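Discoidin-2 (Dictyostelium discoideum, PDB 2VMC) binds galactose and N-acetylgalactosamine as a homotrimeric lectin, and may take part in spore formation and in building the spore coat. Local coordinates at residues Arg218-Ser223 with Thr234-Gly239; Gly172-Asn177 with Val243-Phe248; Ser9-Ala14 with Trp149-Leu154; His211-Gln216 with Trp238-Val243. One frame throughout, in Å; residues are numbered along the deposited sequence. Where two conformers were deposited one is given.

Interaction 1: Arg218-Ser223 with Thr234-Gly239. With A2G (2-acetamido-2-deoxy-alpha-D-galactopyranose), chain E.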
# COMPACT_ATOMS: atom_id res chain seq x y z
N ARG A 218 -40.45 -12.02 -11.87
CA ARG A 218 -39.30 -12.92 -11.95
C ARG A 218 -38.16 -12.29 -12.79
O ARG A 218 -38.33 -12.07 -14.00
CB ARG A 218 -39.69 -14.29 -12.56
CG ARG A 218 -40.87 -15.02 -11.88
CD ARG A 218 -41.20 -16.33 -12.65
NE ARG A 218 -42.33 -17.05 -12.05
CZ ARG A 218 -43.58 -16.96 -12.48
NH1 ARG A 218 -43.88 -16.20 -13.53
NH2 ARG A 218 -44.54 -17.67 -11.89
N TRP A 219 -37.02 -12.01 -12.15
CA TRP A 219 -35.81 -11.61 -12.87
C TRP A 219 -34.56 -11.97 -12.06
O TRP A 219 -34.60 -12.05 -10.83
CB TRP A 219 -35.79 -10.10 -13.30
CG TRP A 219 -35.88 -9.07 -12.15
CD1 TRP A 219 -37.01 -8.39 -11.75
CD2 TRP A 219 -34.81 -8.60 -11.30
NE1 TRP A 219 -36.71 -7.54 -10.71
CE2 TRP A 219 -35.37 -7.64 -10.41
CE3 TRP A 219 -33.44 -8.90 -11.20
CZ2 TRP A 219 -34.60 -6.98 -9.43
CZ3 TRP A 219 -32.67 -8.24 -10.23
CH2 TRP A 219 -33.26 -7.28 -9.35
N GLU A 220 -33.47 -12.20 -12.76
CA GLU A 220 -32.20 -12.49 -12.11
C GLU A 220 -31.05 -12.06 -13.02
O GLU A 220 -31.17 -12.08 -14.26
CB GLU A 220 -32.08 -13.99 -11.78
CG GLU A 220 -30.83 -14.37 -10.99
CD GLU A 220 -30.84 -15.78 -10.42
OE1 GLU A 220 -31.79 -16.56 -10.70
OE2 GLU A 220 -29.90 -16.10 -9.66
N GLY A 221 -29.94 -11.71 -12.39
CA GLY A 221 -28.69 -11.49 -13.09
C GLY A 221 -27.63 -12.30 -12.38
O GLY A 221 -27.68 -12.50 -11.15
N LYS A 222 -26.67 -12.81 -13.16
CA LYS A 222 -25.44 -13.30 -12.56
C LYS A 222 -24.20 -13.07 -13.43
O LYS A 222 -24.28 -13.03 -14.67
CB LYS A 222 -25.53 -14.75 -12.10
CG LYS A 222 -25.87 -15.79 -13.11
CD LYS A 222 -26.90 -16.67 -12.41
CE LYS A 222 -26.70 -18.14 -12.65
NZ LYS A 222 -27.77 -18.92 -11.89
N SER A 223 -23.08 -12.91 -12.76
CA SER A 223 -21.79 -12.85 -13.45
C SER A 223 -21.20 -14.28 -13.57
O SER A 223 -21.25 -15.06 -12.64
CB SER A 223 -20.87 -11.86 -12.74
OG SER A 223 -20.68 -12.22 -11.39
N THR A 234 -25.22 -12.76 -17.39
CA THR A 234 -26.33 -13.52 -17.88
C THR A 234 -27.60 -12.97 -17.25
O THR A 234 -27.72 -12.91 -16.02
CB THR A 234 -26.13 -15.01 -17.59
OG1 THR A 234 -24.93 -15.45 -18.25
CG2 THR A 234 -27.34 -15.82 -18.05
N PHE A 235 -28.54 -12.54 -18.10
CA PHE A 235 -29.82 -11.96 -17.67
C PHE A 235 -30.86 -13.06 -17.83
O PHE A 235 -30.91 -13.71 -18.88
CB PHE A 235 -30.21 -10.76 -18.55
CG PHE A 235 -29.34 -9.53 -18.37
CD1 PHE A 235 -29.76 -8.49 -17.53
CD2 PHE A 235 -28.14 -9.38 -19.07
CE1 PHE A 235 -28.97 -7.33 -17.36
CE2 PHE A 235 -27.34 -8.22 -18.90
CZ PHE A 235 -27.77 -7.20 -18.05
N ILE A 236 -31.70 -13.25 -16.81
CA ILE A 236 -32.53 -14.44 -16.71
C ILE A 236 -33.98 -14.05 -16.37
O ILE A 236 -34.19 -13.21 -15.48
CB ILE A 236 -32.01 -15.36 -15.57
CG1 ILE A 236 -30.50 -15.62 -15.74
CG2 ILE A 236 -32.86 -16.67 -15.46
CD1 ILE A 236 -29.86 -16.31 -14.56
N THR A 237 -34.94 -14.67 -17.06
CA THR A 237 -36.33 -14.64 -16.60
C THR A 237 -36.91 -16.03 -16.82
O THR A 237 -36.26 -16.88 -17.45
CB THR A 237 -37.18 -13.48 -17.24
OG1 THR A 237 -38.41 -13.31 -16.51
CG2 THR A 237 -37.46 -13.69 -18.74
N TRP A 238 -38.08 -16.29 -16.24
CA TRP A 238 -38.72 -17.62 -16.33
C TRP A 238 -40.23 -17.46 -16.09
O TRP A 238 -40.71 -16.33 -16.04
CB TRP A 238 -38.04 -18.68 -15.42
CG TRP A 238 -38.14 -18.41 -13.90
CD1 TRP A 238 -38.94 -19.07 -13.01
CD2 TRP A 238 -37.38 -17.46 -13.13
NE1 TRP A 238 -38.76 -18.57 -11.75
CE2 TRP A 238 -37.81 -17.57 -11.78
CE3 TRP A 238 -36.40 -16.50 -13.45
CZ2 TRP A 238 -37.29 -16.77 -10.73
CZ3 TRP A 238 -35.87 -15.69 -12.41
CH2 TRP A 238 -36.33 -15.83 -11.07
N GLY A 239 -40.98 -18.55 -16.00
CA GLY A 239 -42.43 -18.42 -16.17
C GLY A 239 -42.75 -17.71 -17.46
O GLY A 239 -42.07 -17.92 -18.49
O5 A2G E . -44.06 -20.09 -9.71
C1 A2G E . -43.29 -21.18 -10.24
O1 A2G E . -43.38 -22.31 -9.37
C2 A2G E . -41.83 -20.76 -10.39
N2 A2G E . -41.01 -21.88 -10.84
C3 A2G E . -41.23 -20.15 -9.10
O3 A2G E . -39.89 -19.66 -9.27
C4 A2G E . -42.14 -19.05 -8.54
O4 A2G E . -42.06 -17.87 -9.35
C5 A2G E . -43.58 -19.57 -8.46
C6 A2G E . -44.56 -18.51 -7.97
O6 A2G E . -45.81 -19.17 -7.70
C7 A2G E . -40.89 -22.18 -12.14
O7 A2G E . -41.45 -21.51 -13.02
C8 A2G E . -40.04 -23.38 -12.44

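Interaction 2: Gly172-Asn177 with Val243-Phe248. With A2G (2-acetamido-2-deoxy-alpha-D-galactopyranose), chain B.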
# COMPACT_ATOMS: atom_id res chain seq x y z
N GLY A 172 -30.59 -3.84 -23.08
CA GLY A 172 -30.47 -2.84 -24.14
C GLY A 172 -31.36 -3.12 -25.33
O GLY A 172 -31.33 -2.37 -26.31
N ASP A 173 -32.15 -4.19 -25.25
CA ASP A 173 -33.08 -4.56 -26.32
C ASP A 173 -34.23 -5.45 -25.81
O ASP A 173 -34.34 -5.68 -24.61
CB ASP A 173 -32.35 -5.18 -27.54
CG ASP A 173 -31.89 -6.62 -27.31
OD1 ASP A 173 -32.17 -7.25 -26.26
OD2 ASP A 173 -31.22 -7.13 -28.24
N ARG A 174 -35.08 -5.94 -26.74
CA ARG A 174 -36.28 -6.68 -26.32
C ARG A 174 -36.12 -8.21 -26.28
O ARG A 174 -37.11 -8.96 -26.34
CB ARG A 174 -37.50 -6.29 -27.18
CG ARG A 174 -37.73 -4.78 -27.34
CD ARG A 174 -38.13 -4.07 -26.02
NE ARG A 174 -37.01 -3.78 -25.10
CZ ARG A 174 -36.13 -2.77 -25.22
NH1 ARG A 174 -36.22 -1.92 -26.25
NH2 ARG A 174 -35.16 -2.59 -24.30
N SER A 175 -34.86 -8.65 -26.16
CA SER A 175 -34.46 -10.07 -26.11
C SER A 175 -35.23 -10.94 -25.11
O SER A 175 -35.47 -12.14 -25.37
CB SER A 175 -32.98 -10.14 -25.72
OG SER A 175 -32.16 -9.77 -26.79
N LEU A 176 -35.59 -10.35 -23.97
CA LEU A 176 -36.35 -11.09 -22.96
C LEU A 176 -37.80 -10.64 -22.81
O LEU A 176 -38.48 -11.03 -21.84
CB LEU A 176 -35.64 -11.02 -21.60
CG LEU A 176 -34.26 -11.68 -21.46
CD1 LEU A 176 -33.86 -11.59 -19.97
CD2 LEU A 176 -34.22 -13.17 -21.95
N ASN A 177 -38.28 -9.83 -23.76
CA ASN A 177 -39.60 -9.19 -23.66
C ASN A 177 -40.79 -9.97 -24.19
O ASN A 177 -41.90 -9.43 -24.33
CB ASN A 177 -39.55 -7.80 -24.31
CG ASN A 177 -40.67 -6.89 -23.86
OD1 ASN A 177 -40.93 -6.74 -22.65
ND2 ASN A 177 -41.34 -6.24 -24.82
N VAL A 243 -39.69 -9.28 -19.82
CA VAL A 243 -38.70 -8.33 -19.31
C VAL A 243 -38.27 -7.39 -20.44
O VAL A 243 -37.69 -7.82 -21.43
CB VAL A 243 -37.47 -9.06 -18.67
CG1 VAL A 243 -36.42 -8.04 -18.23
CG2 VAL A 243 -37.92 -9.95 -17.50
N TYR A 244 -38.60 -6.10 -20.29
CA TYR A 244 -38.32 -5.06 -21.29
C TYR A 244 -36.84 -4.61 -21.24
O TYR A 244 -36.14 -4.60 -22.28
CB TYR A 244 -39.28 -3.88 -21.10
CG TYR A 244 -39.33 -2.91 -22.25
CD1 TYR A 244 -40.34 -3.00 -23.23
CD2 TYR A 244 -38.39 -1.89 -22.36
CE1 TYR A 244 -40.39 -2.10 -24.27
CE2 TYR A 244 -38.43 -0.97 -23.41
CZ TYR A 244 -39.44 -1.09 -24.36
OH TYR A 244 -39.49 -0.21 -25.41
N ASP A 245 -36.36 -4.28 -20.04
CA ASP A 245 -34.92 -3.98 -19.84
C ASP A 245 -34.52 -4.22 -18.37
O ASP A 245 -35.39 -4.22 -17.48
CB ASP A 245 -34.60 -2.53 -20.27
CG ASP A 245 -33.11 -2.28 -20.55
OD1 ASP A 245 -32.34 -3.25 -20.71
OD2 ASP A 245 -32.72 -1.09 -20.63
N LEU A 246 -33.23 -4.46 -18.14
CA LEU A 246 -32.65 -4.56 -16.79
C LEU A 246 -31.28 -3.93 -16.86
O LEU A 246 -30.61 -4.08 -17.90
CB LEU A 246 -32.48 -6.01 -16.33
CG LEU A 246 -33.74 -6.81 -15.96
CD1 LEU A 246 -33.41 -8.32 -15.86
CD2 LEU A 246 -34.41 -6.27 -14.68
N THR A 247 -30.86 -3.24 -15.80
CA THR A 247 -29.48 -2.69 -15.70
C THR A 247 -28.80 -3.07 -14.37
O THR A 247 -29.42 -3.00 -13.31
CB THR A 247 -29.46 -1.13 -15.84
OG1 THR A 247 -30.12 -0.75 -17.06
CG2 THR A 247 -28.01 -0.58 -15.85
N PHE A 248 -27.53 -3.48 -14.44
CA PHE A 248 -26.71 -3.73 -13.26
C PHE A 248 -25.44 -2.86 -13.28
O PHE A 248 -24.86 -2.61 -14.34
CB PHE A 248 -26.27 -5.21 -13.23
CG PHE A 248 -27.39 -6.18 -12.97
CD1 PHE A 248 -27.69 -6.59 -11.66
CD2 PHE A 248 -28.14 -6.73 -14.04
CE1 PHE A 248 -28.75 -7.50 -11.39
CE2 PHE A 248 -29.19 -7.68 -13.79
CZ PHE A 248 -29.50 -8.04 -12.46
O5 A2G B . -44.11 0.51 -22.22
C1 A2G B . -43.65 1.74 -22.79
O1 A2G B . -43.36 1.55 -24.18
C2 A2G B . -42.39 2.21 -22.07
N2 A2G B . -41.84 3.41 -22.70
C3 A2G B . -41.29 1.12 -21.98
O3 A2G B . -40.15 1.54 -21.20
C4 A2G B . -41.86 -0.19 -21.42
O4 A2G B . -42.14 -0.07 -20.02
C5 A2G B . -43.14 -0.55 -22.20
C6 A2G B . -43.80 -1.81 -21.67
O6 A2G B . -44.82 -2.19 -22.62
C7 A2G B . -42.29 4.63 -22.38
O7 A2G B . -43.17 4.80 -21.53
C8 A2G B . -41.66 5.76 -23.14
O HOH W 1 -35.55 -7.68 -23.12
O HOH W 2 -33.55 -0.41 -23.93

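Interaction 3: Ser9-Ala14 with Trp149-Leu154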
# COMPACT_ATOMS: atom_id res chain seq x y z
N SER A 9 9.08 -11.17 10.98
CA SER A 9 10.30 -10.47 11.41
C SER A 9 10.59 -9.30 10.45
O SER A 9 11.10 -9.52 9.34
CB SER A 9 11.50 -11.44 11.47
OG SER A 9 11.23 -12.57 12.30
N CYS A 10 10.26 -8.08 10.88
CA CYS A 10 10.25 -6.90 9.98
C CYS A 10 11.61 -6.52 9.40
O CYS A 10 11.74 -6.40 8.19
CB CYS A 10 9.60 -5.69 10.67
SG CYS A 10 7.81 -5.90 10.98
N LEU A 11 12.61 -6.34 10.27
CA LEU A 11 13.96 -6.01 9.82
C LEU A 11 14.57 -7.13 8.97
O LEU A 11 15.21 -6.87 7.94
CB LEU A 11 14.88 -5.69 11.03
CG LEU A 11 14.85 -4.27 11.64
CD1 LEU A 11 13.49 -3.88 12.10
CD2 LEU A 11 15.89 -4.05 12.78
N ALA A 12 14.38 -8.39 9.40
CA ALA A 12 14.93 -9.53 8.65
C ALA A 12 14.44 -9.56 7.20
O ALA A 12 15.20 -9.94 6.30
CB ALA A 12 14.64 -10.86 9.33
N ASN A 13 13.19 -9.15 7.00
CA ASN A 13 12.53 -9.12 5.69
C ASN A 13 12.73 -7.80 4.94
O ASN A 13 12.20 -7.62 3.81
CB ASN A 13 11.04 -9.46 5.88
CG ASN A 13 10.80 -10.95 6.03
OD1 ASN A 13 10.59 -11.64 5.04
ND2 ASN A 13 10.88 -11.47 7.27
N ALA A 14 13.52 -6.89 5.51
CA ALA A 14 13.77 -5.56 4.91
C ALA A 14 12.46 -4.77 4.68
O ALA A 14 12.26 -4.13 3.63
CB ALA A 14 14.58 -5.70 3.58
N TRP A 149 18.08 -5.43 17.68
CA TRP A 149 16.61 -5.51 17.84
C TRP A 149 15.88 -6.12 16.65
O TRP A 149 16.43 -6.21 15.52
CB TRP A 149 16.00 -4.13 18.23
CG TRP A 149 15.98 -3.05 17.13
CD1 TRP A 149 16.92 -2.85 16.15
CD2 TRP A 149 14.99 -2.03 16.96
NE1 TRP A 149 16.55 -1.77 15.36
CE2 TRP A 149 15.38 -1.25 15.85
CE3 TRP A 149 13.78 -1.73 17.62
CZ2 TRP A 149 14.62 -0.16 15.39
CZ3 TRP A 149 13.03 -0.63 17.19
CH2 TRP A 149 13.46 0.15 16.08
N GLU A 150 14.63 -6.52 16.92
CA GLU A 150 13.69 -6.94 15.89
C GLU A 150 12.28 -6.52 16.30
O GLU A 150 11.94 -6.46 17.50
CB GLU A 150 13.76 -8.47 15.60
CG GLU A 150 12.79 -8.97 14.47
CD GLU A 150 13.05 -8.31 13.10
OE1 GLU A 150 13.70 -8.95 12.22
OE2 GLU A 150 12.60 -7.18 12.90
N LEU A 151 11.47 -6.18 15.29
CA LEU A 151 10.07 -5.85 15.49
C LEU A 151 9.26 -6.93 14.79
O LEU A 151 9.54 -7.30 13.64
CB LEU A 151 9.76 -4.47 14.87
CG LEU A 151 10.31 -3.26 15.64
CD1 LEU A 151 10.35 -2.02 14.73
CD2 LEU A 151 9.50 -2.96 16.94
N TYR A 152 8.25 -7.44 15.50
CA TYR A 152 7.37 -8.50 15.00
C TYR A 152 5.95 -7.96 14.74
O TYR A 152 5.38 -7.27 15.60
CB TYR A 152 7.34 -9.69 15.98
CG TYR A 152 8.72 -10.28 16.18
CD1 TYR A 152 9.23 -11.22 15.28
CD2 TYR A 152 9.55 -9.81 17.23
CE1 TYR A 152 10.53 -11.76 15.45
CE2 TYR A 152 10.84 -10.33 17.39
CZ TYR A 152 11.31 -11.31 16.51
OH TYR A 152 12.58 -11.80 16.66
N ALA A 153 5.42 -8.28 13.55
CA ALA A 153 4.08 -7.80 13.12
C ALA A 153 3.22 -8.96 12.61
O ALA A 153 3.73 -10.02 12.20
CB ALA A 153 4.19 -6.69 12.03
N LEU A 154 1.90 -8.76 12.62
CA LEU A 154 1.01 -9.73 11.98
C LEU A 154 1.30 -9.78 10.48
O LEU A 154 1.61 -8.75 9.85
CB LEU A 154 -0.47 -9.36 12.18
CG LEU A 154 -0.95 -9.29 13.63
CD1 LEU A 154 -2.40 -8.84 13.63
CD2 LEU A 154 -0.83 -10.66 14.24
O HOH W 3 13.57 -13.03 14.48

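Interaction 4: His211-Gln216 with Trp238-Val243. With A2G (2-acetamido-2-deoxy-alpha-D-galactopyranose), chain E.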
# COMPACT_ATOMS: atom_id res chain seq x y z
N HIS A 211 -42.72 -6.76 -16.97
CA HIS A 211 -44.14 -7.05 -16.73
C HIS A 211 -44.26 -8.27 -15.79
O HIS A 211 -43.51 -9.25 -15.95
CB HIS A 211 -44.85 -7.34 -18.05
CG HIS A 211 -46.31 -7.00 -18.04
ND1 HIS A 211 -46.78 -5.75 -18.41
CD2 HIS A 211 -47.40 -7.72 -17.70
CE1 HIS A 211 -48.10 -5.73 -18.33
NE2 HIS A 211 -48.51 -6.92 -17.89
N THR A 212 -45.17 -8.20 -14.82
CA THR A 212 -45.50 -9.38 -14.02
C THR A 212 -46.24 -10.44 -14.88
O THR A 212 -46.76 -10.15 -15.98
CB THR A 212 -46.34 -9.01 -12.77
OG1 THR A 212 -47.59 -8.43 -13.17
CG2 THR A 212 -45.56 -8.04 -11.85
N ASP A 213 -46.26 -11.66 -14.35
CA ASP A 213 -46.92 -12.82 -14.97
C ASP A 213 -47.98 -13.29 -13.95
O ASP A 213 -47.67 -13.96 -12.95
CB ASP A 213 -45.90 -13.93 -15.29
CG ASP A 213 -46.56 -15.26 -15.70
OD1 ASP A 213 -47.72 -15.25 -16.14
OD2 ASP A 213 -45.90 -16.32 -15.58
N ASN A 214 -49.23 -12.93 -14.24
CA ASN A 214 -50.31 -13.11 -13.28
C ASN A 214 -49.93 -12.58 -11.88
O ASN A 214 -50.17 -13.26 -10.88
CB ASN A 214 -50.74 -14.58 -13.21
CG ASN A 214 -51.67 -14.98 -14.36
OD1 ASN A 214 -52.38 -14.15 -14.94
ND2 ASN A 214 -51.66 -16.27 -14.71
N GLY A 215 -49.29 -11.41 -11.83
CA GLY A 215 -48.85 -10.83 -10.53
C GLY A 215 -47.47 -11.23 -10.02
O GLY A 215 -46.98 -10.61 -9.09
N GLN A 216 -46.86 -12.28 -10.59
CA GLN A 216 -45.51 -12.75 -10.17
C GLN A 216 -44.42 -12.02 -10.96
O GLN A 216 -44.43 -12.04 -12.21
CB GLN A 216 -45.35 -14.28 -10.34
CG GLN A 216 -44.12 -14.88 -9.57
CD GLN A 216 -44.39 -14.96 -8.06
OE1 GLN A 216 -45.55 -14.85 -7.62
NE2 GLN A 216 -43.34 -15.17 -7.26
N TRP A 238 -38.08 -16.29 -16.24
CA TRP A 238 -38.72 -17.62 -16.33
C TRP A 238 -40.23 -17.46 -16.09
O TRP A 238 -40.71 -16.33 -16.04
CB TRP A 238 -38.04 -18.68 -15.42
CG TRP A 238 -38.14 -18.41 -13.90
CD1 TRP A 238 -38.94 -19.07 -13.01
CD2 TRP A 238 -37.38 -17.46 -13.13
NE1 TRP A 238 -38.76 -18.57 -11.75
CE2 TRP A 238 -37.81 -17.57 -11.78
CE3 TRP A 238 -36.40 -16.50 -13.45
CZ2 TRP A 238 -37.29 -16.77 -10.73
CZ3 TRP A 238 -35.87 -15.69 -12.41
CH2 TRP A 238 -36.33 -15.83 -11.07
N GLY A 239 -40.98 -18.55 -16.00
CA GLY A 239 -42.43 -18.42 -16.17
C GLY A 239 -42.75 -17.71 -17.46
O GLY A 239 -42.07 -17.92 -18.49
N ASN A 240 -43.78 -16.87 -17.45
CA ASN A 240 -44.15 -16.13 -18.65
C ASN A 240 -43.88 -14.62 -18.57
O ASN A 240 -44.49 -13.83 -19.30
CB ASN A 240 -45.63 -16.40 -19.02
CG ASN A 240 -45.88 -17.87 -19.41
OD1 ASN A 240 -45.02 -18.53 -20.00
ND2 ASN A 240 -47.04 -18.39 -19.04
N ASN A 241 -42.94 -14.21 -17.71
CA ASN A 241 -42.62 -12.79 -17.60
C ASN A 241 -42.02 -12.19 -18.87
O ASN A 241 -41.16 -12.81 -19.51
CB ASN A 241 -41.64 -12.55 -16.44
CG ASN A 241 -42.27 -12.81 -15.08
OD1 ASN A 241 -42.44 -13.94 -14.69
ND2 ASN A 241 -42.63 -11.73 -14.37
N ALA A 242 -42.47 -10.98 -19.21
CA ALA A 242 -41.89 -10.18 -20.30
C ALA A 242 -41.00 -9.10 -19.68
O ALA A 242 -41.51 -8.12 -19.06
CB ALA A 242 -43.02 -9.53 -21.14
N VAL A 243 -39.69 -9.28 -19.82
CA VAL A 243 -38.70 -8.33 -19.31
C VAL A 243 -38.27 -7.39 -20.44
O VAL A 243 -37.69 -7.82 -21.43
CB VAL A 243 -37.47 -9.06 -18.67
CG1 VAL A 243 -36.42 -8.04 -18.23
CG2 VAL A 243 -37.92 -9.95 -17.50
O5 A2G E . -44.06 -20.09 -9.71
C1 A2G E . -43.29 -21.18 -10.24
O1 A2G E . -43.38 -22.31 -9.37
C2 A2G E . -41.83 -20.76 -10.39
N2 A2G E . -41.01 -21.88 -10.84
C3 A2G E . -41.23 -20.15 -9.10
O3 A2G E . -39.89 -19.66 -9.27
C4 A2G E . -42.14 -19.05 -8.54
O4 A2G E . -42.06 -17.87 -9.35
C5 A2G E . -43.58 -19.57 -8.46
C6 A2G E . -44.56 -18.51 -7.97
O6 A2G E . -45.81 -19.17 -7.70
C7 A2G E . -40.89 -22.18 -12.14
O7 A2G E . -41.45 -21.51 -13.02
C8 A2G E . -40.04 -23.38 -12.44
O HOH W 4 -45.44 -10.74 -18.41

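Interaction 1: Arg218-Ser223 with Thr234-Gly239
Glu220 with Ile236 and Lys222 with Thr234 are antiparallel hydrogen-bonded pairs, and their four backbone bonds zip strand 218-223 to strand 234-237. Beyond this ladder a side chain takes over: Thr237 OG1, set anti to its own nitrogen by chi1 of -166°, donates to Arg218 O over 2.8 Å from above the carbonyl plane. Apolar contact follows on the face of Ile236, whose CB lies beside Glu220 CB at 4.0 Å while CD1 reaches Lys222 CD at 3.7 Å. CH-pi packing joins Arg218 to Trp238: Arg218 CD sits 3.5 Å from the centroid of the five-membered ring, with the guanidinium plane turned 57° from the indole. Both residues then grip the N-acetylgalactosamine. Trp238 NE1 gives O3 of the sugar a nearly straight bond of 2.9 Å, and Arg218 NE gives one of 2.8 Å to O4, the axial hydroxyl that marks galacto-sugars. Arg218 NH2 makes a longer bond, 3.3 Å, to the ring oxygen O5. The two strands form a hairpin: 230-237 lies between 216-224 and 183-190, Trp219 packs on strands 200-211 and 242-254, and Arg218-Glu220 carry the sheet into a strand of the second subunit.

Interaction 2: Gly172-Asn177 with Val243-Phe248
Leu176 and Val243 join the backbones where the type I turn Arg174-Asn177 meets strand 243-248 at Val243, through a bond of 2.9 Å from Val243 N to Leu176 O. A water extends this link, accepting from Leu176 N and lying within bonding range of Asp173 O and Val243 O. Arg174 and Tyr244 make the main side-chain contact. The arginine chain, bent at chi2 (-67°) and chi3 (79°), folds back so that its guanidinium lies flat on the phenol ring, the planes only 2° apart and CZ 3.4 Å from CE2 of Tyr244. This is a stacked cation-pi contact, to which Arg174 CD adds a CH-pi touch 3.6 Å from the ring centroid. The same guanidinium reaches the Tyr244 carbonyl side-on, NE at 3.1 Å and NH2 at 3.0 Å from O, which fixes its rotation. Further along, Gly172 N donates to Asp245 OD1 over 3.0 Å, from above the carboxylate plane, and Asp245 OD2 pairs with Lys207. Within the loop Ser175 N bonds to Asp173 OD1, closing an Asx turn. Tyr244 and Asp245 both face Asp209 in a classic beta bulge. Arg218 and Trp238 of the third subunit bond to a bound N-acetylgalactosamine, whose C4 covers the other face of the Tyr244 ring, the sugar-on-aromatic packing typical of galactose-binding lectin sites.

Interaction 3: Ser9-Ala14 with Trp149-Leu154
Ser9 bridges to Tyr152 as an antiparallel non-hydrogen-bonded pair, fastening the N-terminal end of the discoidin (F5/8 type C) beta-sandwich to strand 149-153. Just past the bridge Cys10 N donates to Leu151 O over 3.0 Å, almost in line with the carbonyl, and the chain turns away through helical backbone angles at 10-12 into a type I turn, Leu11-Ala14. The carboxylate of Glu150 holds this bend. Its CG leaves anti to the backbone nitrogen (chi1 -179°) and chi2 of 60° then swings the acid under the turn. There OE2 receives Leu11 N at 2.8 Å and OE1 receives Ala12 N at 3.0 Å, each on its syn lone pair, so the acid spans two successive amides. The anti lone pair of OE2 takes Leu151 N, 2.8 Å away. Apolar contacts flank the acid on the Leu11 side, where CD2 comes to 3.7 Å from Trp149 CD1; further along the strand, Cys10 SG packs on Ala153 CB at 3.9 Å. Ala12 O and Asn13 O, in the turn, bond to Arg19 and Ser133 of the third subunit. Three backbone N-H groups thus converge on one buried carboxylate; they satisfy both its oxygens and would be expected to stabilise its negative charge, favouring the ionised form away from bulk solvent.

Interaction 4: His211-Gln216 with Trp238-Val243
His211 N donates to Ala242 O over 2.8 Å in a nearly straight bond where the two segments come together, and beside it lie two tight turns: type I' at Asp213-Gln216, after His211, and type II' at Trp238-Asn241, before Ala242. A water accepts from Ala242 N and sits within bonding range of Thr212 O, bridging the backbones a step further on. Asn241 links the two segments through its side chain. With its CG beside the backbone nitrogen (chi1 -68°), the amide projects across the gap, and its ND2 serves two carbonyls: Gln216 O at 2.8 Å, close to the amide plane, and His211 O at 3.1 Å, on a lone pair. Gln216 O, already paired with Asp213 N at the base of the turn, thus holds two donors. Both turns lie in the H-type lectin domain beside the sugar site, to which Trp238 belongs. Asp213 OD2 makes a salt bridge and Asn241 OD1 a hydrogen bond to NH1 of Arg218, positioning that sugar-binding guanidinium from the second shell. Asp213 CB rests 3.5 Å from Asn241 OD1. The Asp213 carboxylate reaches over to the other turn, where OD2 takes Asn240 N at 2.9 Å from above the carboxylate plane and lies against Asn240 CB. Gln216, bent at chi2, lays its amide beside the bound N-acetylgalactosamine, CD 3.6 Å from C6 of the sugar. The ends of that amide bond to His211 and Asp209 of the second subunit, and the His211 ring in turn meets Gln216 of the third.

Interactions 1, 2 and 4 cluster at the sugar-binding end of the lectin-like region, their centres about 10 to 13 Å apart. Interactions 1 and 4 share Trp238 and Gly239 and touch the same N-acetylgalactosamine; Arg218 NH1 ties them by a salt bridge of 2.9 Å to Asp213 OD2 and, probably, a hydrogen bond to Asn241 OD1. Interactions 1 and 2 pack in the core, Phe235 CE1 lying 3.5 Å from Phe248 CD2. Interaction 2 packs Tyr244 on a different sugar, which is hydrogen-bonded by the third subunit, so one chain contributes to two sites at subunit interfaces. Interaction 3 belongs to the separate beta-sandwich, its centre about 51 to 61 Å from the centres of the others, and like interaction 4 it meets the third subunit.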